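Local coordinates for cell division protein SepF (Methanobrevibacter smithii, PDB 7AL1) that probably anchors the cell division protein FtsZ to the membrane in this archaeon, this chain being its C-terminal SepF domain, at residues K60-Q63 and M64-Y68. Residues are numbered along the deposited sequence; the frame is centred on the assembly and turned at random. Where two conformers were deposited one is given.
Sequences KIKQ and MRSNY
Ile61 and Met64 touch across the inner side of the last two turns of helix 51-68: the CG1 branch of the isoleucine lies 4.2 Å from CE of the methionine. The thioether starts with CG beside its own backbone N (chi1 -72°), is extended at CB-CG and turns about CG-SD, which brings the terminal methyl back along the helix to the backbone of Ile61. The same methyl is 3.9 Å from Ile61 CA. Both residues also pack on Ile86, so the pair holds the helix against strand 81-87, with Met64, the buried one, also meeting Val32 of helix 22-33.

The backbone bonds are those of a regular alpha-helix. Lys60 O, Ile61 O, Lys62 O and Gln63 O accept in turn from the amides of Met64, Arg65, Ser66 and Asn67, at 2.9 to 3.0 Å. Tyr68 N continues the series to Met64 O, and Met64 has a further backbone bond with Ala70, where the chain leaves for strand 71-78.

Among the solvent-exposed residues, side chains meet carbonyls. With its hydroxyl beside the backbone N (chi1 -54°), Ser66 brings OG to 2.8 Å from Lys62 O, the carbonyl that already takes its N-H; the hydroxyl proton has a second acceptor within reach, leaving this bond unsettled. Arg65 lays CG 3.4 Å from Ile61 O and also touches Ala72. The amide planes of Gln63 and Asn67 are 49° apart; Gln63 CG sits 3.8 Å from Asn67 ND2. The edge of the Tyr68 ring faces Gln63 O, with CD1 3.9 Å away, and the ring touches Leu33.

Lys60 NZ hydrogen-bonds to Asn26 OD1 on helix 22-33. Met64 and Ile61 thus supply apolar packing and Lys60 a polar tie, while Ser66 and Asn67 lie close to carbonyls one turn back.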
loop_
_atom_site.group_PDB
_atom_site.type_symbol
_atom_site.label_atom_id
_atom_site.label_comp_id
_atom_site.label_asym_id
_atom_site.label_seq_id
_atom_site.Cartn_x
_atom_site.Cartn_y
_atom_site.Cartn_z
ATOM N N LYS A 60 5.880 -1.177 -18.493
ATOM C CA LYS A 60 5.700 0.218 -18.105
ATOM C C LYS A 60 6.230 0.460 -16.698
ATOM O O LYS A 60 6.781 1.531 -16.409
ATOM C CB LYS A 60 4.226 0.615 -18.203
ATOM C CG LYS A 60 3.630 0.477 -19.597
ATOM C CD LYS A 60 3.933 1.645 -20.516
ATOM C CE LYS A 60 3.160 1.505 -21.825
ATOM N NZ LYS A 60 2.683 2.802 -22.380
ATOM N N ILE A 61 6.068 -0.513 -15.798
ATOM C CA ILE A 61 6.647 -0.370 -14.466
ATOM C C ILE A 61 8.168 -0.284 -14.567
ATOM O O ILE A 61 8.800 0.552 -13.906
ATOM C CB ILE A 61 6.158 -1.506 -13.548
ATOM C CG1 ILE A 61 4.657 -1.330 -13.268
ATOM C CG2 ILE A 61 6.936 -1.546 -12.253
ATOM C CD1 ILE A 61 3.977 -2.560 -12.697
ATOM N N LYS A 62 8.765 -1.125 -15.416
ATOM C CA LYS A 62 10.205 -1.078 -15.641
ATOM C C LYS A 62 10.640 0.303 -16.103
ATOM O O LYS A 62 11.621 0.863 -15.594
ATOM C CB LYS A 62 10.541 -2.122 -16.700
ATOM C CG LYS A 62 11.988 -2.238 -17.049
ATOM C CD LYS A 62 12.166 -3.144 -18.275
ATOM C CE LYS A 62 11.463 -4.482 -18.122
ATOM N NZ LYS A 62 11.743 -5.160 -16.823
ATOM N N GLN A 63 9.900 0.877 -17.051
ATOM C CA GLN A 63 10.230 2.199 -17.569
ATOM C C GLN A 63 10.117 3.269 -16.483
ATOM O O GLN A 63 10.949 4.186 -16.399
ATOM C CB GLN A 63 9.339 2.497 -18.778
ATOM C CG GLN A 63 9.669 3.787 -19.543
ATOM C CD GLN A 63 8.960 3.881 -20.896
ATOM O OE1 GLN A 63 9.586 4.149 -21.923
ATOM N NE2 GLN A 63 7.646 3.658 -20.895
ATOM N N MET A 64 9.101 3.174 -15.621
ATOM C CA MET A 64 8.977 4.191 -14.586
ATOM C C MET A 64 10.140 4.122 -13.604
ATOM O O MET A 64 10.635 5.157 -13.148
ATOM C CB MET A 64 7.662 4.055 -13.826
ATOM C CG MET A 64 6.428 4.464 -14.626
ATOM S SD MET A 64 4.903 4.603 -13.665
ATOM C CE MET A 64 4.651 2.880 -13.443
ATOM N N ARG A 65 10.584 2.913 -13.261
ATOM C CA ARG A 65 11.717 2.758 -12.363
ATOM C C ARG A 65 12.998 3.267 -13.016
ATOM O O ARG A 65 13.750 4.054 -12.427
ATOM C CB ARG A 65 11.873 1.292 -11.966
ATOM C CG ARG A 65 10.772 0.754 -11.113
ATOM C CD ARG A 65 11.028 -0.697 -10.769
ATOM N NE ARG A 65 12.041 -0.858 -9.732
ATOM C CZ ARG A 65 12.438 -2.040 -9.257
ATOM N NH1 ARG A 65 11.925 -3.151 -9.744
ATOM N NH2 ARG A 65 13.365 -2.089 -8.311
ATOM N N SER A 66 13.237 2.864 -14.261
ATOM C CA SER A 66 14.524 3.114 -14.901
ATOM C C SER A 66 14.676 4.570 -15.303
ATOM O O SER A 66 15.768 5.134 -15.193
ATOM C CB SER A 66 14.645 2.240 -16.147
ATOM O OG SER A 66 14.432 0.867 -15.845
ATOM N N ASN A 67 13.601 5.178 -15.811
ATOM C CA ASN A 67 13.701 6.491 -16.439
ATOM C C ASN A 67 13.094 7.630 -15.644
ATOM O O ASN A 67 13.380 8.789 -15.940
ATOM C CB ASN A 67 13.040 6.443 -17.822
ATOM C CG ASN A 67 13.785 5.565 -18.781
ATOM O OD1 ASN A 67 14.897 5.135 -18.487
ATOM N ND2 ASN A 67 13.185 5.277 -19.924
ATOM N N TYR A 68 12.302 7.351 -14.603
ATOM C CA TYR A 68 11.651 8.407 -13.836
ATOM C C TYR A 68 11.943 8.335 -12.352
ATOM O O TYR A 68 11.429 9.174 -11.595
ATOM C CB TYR A 68 10.141 8.426 -14.091
ATOM C CG TYR A 68 9.761 8.819 -15.508
ATOM C CD1 TYR A 68 9.725 7.874 -16.521
ATOM C CD2 TYR A 68 9.429 10.136 -15.825
ATOM C CE1 TYR A 68 9.368 8.210 -17.803
ATOM C CE2 TYR A 68 9.069 10.482 -17.120
ATOM C CZ TYR A 68 9.040 9.508 -18.100
ATOM O OH TYR A 68 8.686 9.819 -19.391
#